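Local coordinates for MutT related protein (Methanosarcina mazei, PDB 3GRN) that probably acts as a MutT-like Nudix hydrolase, a member of the family that cleaves nucleoside diphosphates linked to other groups, at residues 53-56 with 57-61; 109-113 with 114-118. All blocks are in the same frame, centred on the assembly; numbering follows the deposited sequence.

Overall arrangement
Both contacts are local and belong to the single Nudix domain, whose mixed central sheet carries helices on both sides. Contact 1 comes first along the chain, as two turns of helix 51-63, which packs through its valines against strand 7-16 in the middle of the sheet. Contact 2 follows where strand 105-111, an outermost strand within the chain, runs into the short helix 113-116, itself covered by helix 124-137. The two do not touch: their centres are 23 Å apart, their nearest atoms about 9 Å, and they lie on opposite sides of the chain's centre. The first belongs to the Nudix helix, where the family carries its characteristic charges, and the second joins edge strand to short helix.

Contact 1. Residues 53-56 with 57-61; sequences EGVA and REVWE
The guanidinium of Arg-57 has Gly-54 O over one face, with NH2 4.2 Å from that oxygen and equally far from Gly-54 CA. With no side chain, Gly-54 leaves its carbonyl and CA open to the flat group. Glu-58 OE2 makes a salt bridge of 2.9 Å to NH1 from a position tilted out of the guanidinium plane, toward the face that Gly-54 O covers; this fits the poor angle of the weak hydrogen bond there, and NH2 reaches the same oxygen more weakly still. The stronger partner is Glu-49, which forms a salt bridge with NE, while NH2 donates to Lys-44 O, so partners outside the helix turn fix the plane. The arginine gets there with CG anti to its own N (chi1 176°) and a bend at chi3 that folds the chain back over Gly-54. With CG anti to its carbonyl carbon (chi1 -69°), Glu-58 lays CG 3.3 Å from Gly-54 O; the bend at chi2 (-80°) then turns the carboxylate to the guanidinium.

Underneath runs regular alpha-helical bonding: Gly-54 O accepts from Glu-58 N at 2.9 Å, and the neighbouring carbonyls of Glu-53, Val-55 and Ala-56 are bonded in the same way. On another side of the helix, Val-55 CG2 and Val-59 CG2 stand 4.4 Å apart, one turn from each other. These branched apolar residues suit the buried side, where they meet Val-11, Ala-13 and Ile-15 of strand 7-16.

The sequence and this geometry together mark the helix as part of the Nudix box, whose glutamates commonly bind divalent cations in relatives. Here Glu-58 OE2 also bonds a glycerol, probably from the crystallisation liquor, so a small molecule can reach this oxygen. Arginine, offering N-H groups in several directions, is consistent with orienting these two acids, Glu-49 more firmly than Glu-58.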
ATOM      1  N   GLU A  53       3.382 -12.072  10.393  1.00 17.16           N
ATOM      2  CA  GLU A  53       3.780 -10.652  10.458  1.00 22.93           C
ATOM      3  C   GLU A  53       3.106  -9.921   9.309  1.00 20.63           C
ATOM      4  O   GLU A  53       2.568  -8.830   9.485  1.00 19.78           O
ATOM      5  CB  GLU A  53       5.300 -10.482  10.339  1.00 24.47           C
ATOM      6  CG  GLU A  53       6.091 -10.662  11.637  1.00 32.41           C
ATOM      7  CD  GLU A  53       7.607 -10.913  11.432  1.00 40.80           C
ATOM      8  OE1 GLU A  53       8.100 -10.993  10.274  1.00 45.67           O
ATOM      9  OE2 GLU A  53       8.317 -11.033  12.457  1.00 56.78           O
ATOM     10  N   GLY A  54       3.145 -10.536   8.124  1.00 17.44           N
ATOM     11  CA  GLY A  54       2.503  -9.983   6.944  1.00 13.83           C
ATOM     12  C   GLY A  54       1.017  -9.729   7.103  1.00 13.42           C
ATOM     13  O   GLY A  54       0.523  -8.659   6.755  1.00 14.69           O
ATOM     14  N   VAL A  55       0.300 -10.709   7.633  1.00 12.41           N
ATOM     15  CA  VAL A  55      -1.149 -10.532   7.690  1.00 11.76           C
ATOM     16  C   VAL A  55      -1.520  -9.469   8.737  1.00 11.82           C
ATOM     17  O   VAL A  55      -2.405  -8.656   8.467  1.00 14.20           O
ATOM     18  CB  VAL A  55      -1.909 -11.882   7.806  1.00 18.02           C
ATOM     19  CG1 VAL A  55      -1.682 -12.510   9.141  1.00 19.83           C
ATOM     20  CG2 VAL A  55      -3.378 -11.722   7.423  1.00 21.46           C
ATOM     21  N   ALA A  56      -0.817  -9.425   9.866  1.00 14.65           N
ATOM     22  CA  ALA A  56      -1.104  -8.380  10.870  1.00 14.84           C
ATOM     23  C   ALA A  56      -0.817  -6.966  10.307  1.00 16.74           C
ATOM     24  O   ALA A  56      -1.610  -6.053  10.513  1.00 15.32           O
ATOM     25  CB  ALA A  56      -0.338  -8.633  12.160  1.00 17.05           C
ATOM     26  N   ARG A  57       0.290  -6.835   9.570  1.00 12.94           N
ATOM     27  CA  ARG A  57       0.701  -5.578   8.919  1.00 15.30           C
ATOM     28  C   ARG A  57      -0.346  -5.134   7.912  1.00 13.73           C
ATOM     29  O   ARG A  57      -0.783  -3.993   7.936  1.00 14.73           O
ATOM     30  CB  ARG A  57       2.045  -5.770   8.211  1.00 15.83           C
ATOM     31  CG  ARG A  57       2.497  -4.544   7.421  1.00 22.54           C
ATOM     32  CD  ARG A  57       3.757  -4.810   6.592  1.00 23.08           C
ATOM     33  NE  ARG A  57       3.675  -5.994   5.723  1.00 17.96           N
ATOM     34  CZ  ARG A  57       3.115  -6.051   4.525  1.00 21.63           C
ATOM     35  NH1 ARG A  57       2.505  -4.999   3.978  1.00 22.65           N
ATOM     36  NH2 ARG A  57       3.149  -7.206   3.862  1.00 26.42           N
ATOM     37  N   GLU A  58      -0.768  -6.051   7.038  1.00 12.10           N
ATOM     38  CA  GLU A  58      -1.795  -5.739   6.028  1.00 13.78           C
ATOM     39  C   GLU A  58      -3.144  -5.361   6.638  1.00 15.38           C
ATOM     40  O   GLU A  58      -3.794  -4.419   6.182  1.00 14.20           O
ATOM     41  CB  GLU A  58      -1.939  -6.912   5.069  1.00 16.58           C
ATOM     42  CG  GLU A  58      -0.694  -7.055   4.190  1.00 14.37           C
ATOM     43  CD  GLU A  58      -0.617  -6.093   3.001  1.00 34.51           C
ATOM     44  OE1 GLU A  58      -1.552  -5.301   2.772  1.00 39.29           O
ATOM     45  OE2 GLU A  58       0.407  -6.148   2.274  1.00 43.31           O
ATOM     46  N   VAL A  59      -3.561  -6.091   7.653  1.00 12.65           N
ATOM     47  CA  VAL A  59      -4.823  -5.802   8.323  1.00 11.47           C
ATOM     48  C   VAL A  59      -4.775  -4.426   8.993  1.00 12.83           C
ATOM     49  O   VAL A  59      -5.698  -3.640   8.799  1.00 14.33           O
ATOM     50  CB  VAL A  59      -5.193  -6.895   9.300  1.00 13.65           C
ATOM     51  CG1 VAL A  59      -6.316  -6.439  10.216  1.00 13.88           C
ATOM     52  CG2 VAL A  59      -5.611  -8.118   8.497  1.00 11.44           C
ATOM     53  N   TRP A  60      -3.683  -4.126   9.705  1.00 12.57           N
ATOM     54  CA  TRP A  60      -3.559  -2.797  10.331  1.00 15.11           C
ATOM     55  C   TRP A  60      -3.606  -1.666   9.308  1.00 12.59           C
ATOM     56  O   TRP A  60      -4.389  -0.725   9.469  1.00 14.97           O
ATOM     57  CB  TRP A  60      -2.359  -2.610  11.250  1.00 22.19           C
ATOM     58  CG  TRP A  60      -2.623  -1.335  12.074  1.00 28.75           C
ATOM     59  CD1 TRP A  60      -3.495  -1.207  13.142  1.00 23.54           C
ATOM     60  CD2 TRP A  60      -2.119  -0.023  11.819  1.00 28.95           C
ATOM     61  NE1 TRP A  60      -3.520   0.102  13.581  1.00 27.56           N
ATOM     62  CE2 TRP A  60      -2.687   0.845  12.791  1.00 36.66           C
ATOM     63  CE3 TRP A  60      -1.229   0.510  10.877  1.00 37.06           C
ATOM     64  CZ2 TRP A  60      -2.381   2.203  12.853  1.00 37.65           C
ATOM     65  CZ3 TRP A  60      -0.939   1.870  10.942  1.00 31.88           C
ATOM     66  CH2 TRP A  60      -1.508   2.695  11.921  1.00 34.38           C
ATOM     67  N   GLU A  61      -2.837  -1.790   8.221  1.00 12.07           N
ATOM     68  CA  GLU A  61      -2.750  -0.702   7.249  1.00 12.15           C
ATOM     69  C   GLU A  61      -4.039  -0.499   6.480  1.00 14.68           C
ATOM     70  O   GLU A  61      -4.358   0.619   6.112  1.00 16.01           O
ATOM     71  CB  GLU A  61      -1.587  -0.918   6.282  1.00 15.20           C
ATOM     72  CG  GLU A  61      -0.251  -0.874   6.978  1.00 19.81           C
ATOM     73  CD  GLU A  61       0.922  -0.835   6.015  1.00 37.69           C
ATOM     74  OE1 GLU A  61       0.699  -0.935   4.777  1.00 26.74           O
ATOM     75  OE2 GLU A  61       2.063  -0.712   6.519  1.00 26.63           O
TER

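Contact 2. Residues 109-113 with 114-118; sequences SWVSL and EKILG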
ATOM      1  N   SER A 109     -17.893  -3.757   4.431  1.00 23.72           N
ATOM      2  CA  SER A 109     -19.143  -4.362   4.809  1.00 24.08           C
ATOM      3  C   SER A 109     -18.874  -5.605   5.621  1.00 25.83           C
ATOM      4  O   SER A 109     -17.915  -6.340   5.348  1.00 21.56           O
ATOM      5  CB  SER A 109     -19.970  -4.705   3.570  1.00 25.93           C
ATOM      6  OG  SER A 109     -21.251  -5.172   3.949  1.00 36.48           O
ATOM      7  N   TRP A 110     -19.711  -5.806   6.639  1.00 25.78           N
ATOM      8  CA  TRP A 110     -19.707  -7.012   7.458  1.00 21.64           C
ATOM      9  C   TRP A 110     -20.781  -7.930   6.881  1.00 29.74           C
ATOM     10  O   TRP A 110     -21.979  -7.652   7.000  1.00 31.74           O
ATOM     11  CB  TRP A 110     -19.994  -6.677   8.926  1.00 27.53           C
ATOM     12  CG  TRP A 110     -18.962  -5.817   9.601  1.00 24.00           C
ATOM     13  CD1 TRP A 110     -18.999  -4.453   9.760  1.00 26.12           C
ATOM     14  CD2 TRP A 110     -17.740  -6.259  10.208  1.00 25.93           C
ATOM     15  NE1 TRP A 110     -17.868  -4.023  10.428  1.00 27.45           N
ATOM     16  CE2 TRP A 110     -17.086  -5.112  10.722  1.00 22.35           C
ATOM     17  CE3 TRP A 110     -17.130  -7.513  10.365  1.00 23.25           C
ATOM     18  CZ2 TRP A 110     -15.855  -5.183  11.385  1.00 22.25           C
ATOM     19  CZ3 TRP A 110     -15.908  -7.581  11.025  1.00 20.34           C
ATOM     20  CH2 TRP A 110     -15.281  -6.420  11.529  1.00 21.95           C
ATOM     21  N   VAL A 111     -20.346  -9.006   6.228  1.00 25.98           N
ATOM     22  CA  VAL A 111     -21.232  -9.876   5.457  1.00 27.44           C
ATOM     23  C   VAL A 111     -21.290 -11.302   6.039  1.00 30.95           C
ATOM     24  O   VAL A 111     -20.256 -11.894   6.352  1.00 23.21           O
ATOM     25  CB  VAL A 111     -20.831  -9.913   3.949  1.00 28.14           C
ATOM     26  CG1 VAL A 111     -21.923 -10.590   3.138  1.00 30.44           C
ATOM     27  CG2 VAL A 111     -20.584  -8.504   3.396  1.00 28.66           C
ATOM     28  N   SER A 112     -22.504 -11.845   6.198  1.00 30.78           N
ATOM     29  CA  SER A 112     -22.660 -13.222   6.669  1.00 25.14           C
ATOM     30  C   SER A 112     -22.261 -14.202   5.580  1.00 21.14           C
ATOM     31  O   SER A 112     -22.290 -13.869   4.390  1.00 28.85           O
ATOM     32  CB  SER A 112     -24.107 -13.509   7.108  1.00 31.23           C
ATOM     33  OG  SER A 112     -24.976 -13.458   5.994  1.00 29.98           O
ATOM     34  N   LEU A 113     -21.898 -15.409   6.004  1.00 25.49           N
ATOM     35  CA  LEU A 113     -21.547 -16.509   5.111  1.00 32.35           C
ATOM     36  C   LEU A 113     -22.628 -16.812   4.081  1.00 35.16           C
ATOM     37  O   LEU A 113     -22.319 -16.985   2.904  1.00 31.40           O
ATOM     38  CB  LEU A 113     -21.238 -17.768   5.919  1.00 35.15           C
ATOM     39  CG  LEU A 113     -20.793 -19.027   5.166  1.00 34.98           C
ATOM     40  CD1 LEU A 113     -19.448 -18.809   4.467  1.00 28.85           C
ATOM     41  CD2 LEU A 113     -20.702 -20.148   6.158  1.00 34.84           C
ATOM     42  N   GLU A 114     -23.884 -16.855   4.529  1.00 36.08           N
ATOM     43  CA  GLU A 114     -25.027 -17.049   3.627  1.00 38.99           C
ATOM     44  C   GLU A 114     -25.041 -16.044   2.478  1.00 39.75           C
ATOM     45  O   GLU A 114     -25.186 -16.439   1.321  1.00 39.12           O
ATOM     46  CB  GLU A 114     -26.349 -16.983   4.396  1.00 43.33           C
ATOM     47  CG  GLU A 114     -27.555 -17.437   3.580  1.00 56.89           C
ATOM     48  CD  GLU A 114     -28.870 -16.828   4.051  1.00 66.79           C
ATOM     49  OE1 GLU A 114     -29.933 -17.354   3.654  1.00 69.79           O
ATOM     50  OE2 GLU A 114     -28.846 -15.827   4.806  1.00 71.35           O
ATOM     51  N   LYS A 115     -24.874 -14.755   2.789  1.00 35.26           N
ATOM     52  CA  LYS A 115     -24.882 -13.732   1.742  1.00 33.28           C
ATOM     53  C   LYS A 115     -23.634 -13.818   0.868  1.00 33.30           C
ATOM     54  O   LYS A 115     -23.707 -13.532  -0.325  1.00 36.82           O
ATOM     55  CB  LYS A 115     -25.035 -12.309   2.298  1.00 38.37           C
ATOM     56  CG  LYS A 115     -26.059 -12.096   3.419  1.00 47.60           C
ATOM     57  CD  LYS A 115     -27.501 -12.300   3.001  1.00 59.88           C
ATOM     58  CE  LYS A 115     -28.428 -12.073   4.191  1.00 60.70           C
ATOM     59  NZ  LYS A 115     -29.714 -12.810   4.059  1.00 58.61           N
ATOM     60  N   ILE A 116     -22.495 -14.195   1.461  1.00 34.87           N
ATOM     61  CA  ILE A 116     -21.273 -14.463   0.690  1.00 33.55           C
ATOM     62  C   ILE A 116     -21.515 -15.565  -0.359  1.00 40.30           C
ATOM     63  O   ILE A 116     -21.154 -15.414  -1.534  1.00 42.08           O
ATOM     64  CB  ILE A 116     -20.049 -14.803   1.606  1.00 32.97           C
ATOM     65  CG1 ILE A 116     -19.581 -13.564   2.391  1.00 32.71           C
ATOM     66  CG2 ILE A 116     -18.912 -15.362   0.785  1.00 29.47           C
ATOM     67  CD1 ILE A 116     -18.593 -13.861   3.533  1.00 27.45           C
ATOM     68  N   LEU A 117     -22.151 -16.654   0.069  1.00 45.58           N
ATOM     69  CA  LEU A 117     -22.575 -17.721  -0.843  1.00 50.11           C
ATOM     70  C   LEU A 117     -23.950 -17.359  -1.432  1.00 54.41           C
ATOM     71  O   LEU A 117     -24.946 -18.067  -1.232  1.00 57.41           O
ATOM     72  CB  LEU A 117     -22.612 -19.064  -0.104  1.00 44.82           C
ATOM     73  CG  LEU A 117     -21.395 -19.458   0.742  1.00 38.84           C
ATOM     74  CD1 LEU A 117     -21.707 -20.637   1.666  1.00 40.19           C
ATOM     75  CD2 LEU A 117     -20.167 -19.750  -0.126  1.00 44.56           C
ATOM     76  N   GLY A 118     -23.986 -16.236  -2.147  1.00 55.64           N
ATOM     77  CA  GLY A 118     -25.221 -15.632  -2.648  1.00 58.64           C
ATOM     78  C   GLY A 118     -24.908 -14.268  -3.231  1.00 60.25           C
ATOM     79  O   GLY A 118     -25.782 -13.602  -3.789  1.00 62.51           O
TER
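The side chains of Val-111 and Ile-116 meet at a slant, CG1 to CG1 3.9 Å, and this pair forms part of the tightly packed side of the contact. Ile-116 CG1 also lies 3.4 Å from Ser-112 O, the carbonyl that accepts the Ile-116 N-H. Beta-branched valine suits the strand end, and the longer isoleucine extends on to Phe-22 and Phe-130. Cutting the isoleucine back to an alanine is likely to remove the CG1 contact with Val-111 and open a gap toward those two phenylalanines. Leu-113 and Leu-117, one turn apart, lie side by side pointing the same way, CG to CD1 4.0 Å, against helix 124-137.

The arrangement is a strand-to-helix turn in which Ser-112 is the N-cap. Its hydroxyl sits between backbone N and carbonyl carbon (chi1 66°), which turns OG toward the first turn, where it accepts a weak bond of 3.5 Å from Lys-115 N. A small side chain with an acceptor close to the backbone fits this role. Leu-117 N still bonds Leu-113 O at 2.9 Å, but Leu-117 then leaves the helix as the centre of an inverse gamma turn.

Lys-115 CG is pressed 3.1 Å from Ser-112 OG; beyond it the exposed chain has fewer neighbours across the contact. NZ of Lys-115 makes a salt bridge with Glu-114 OE2 (3.2 Å), approaching from above the carboxylate plane, and the exposure of both residues suits charged types.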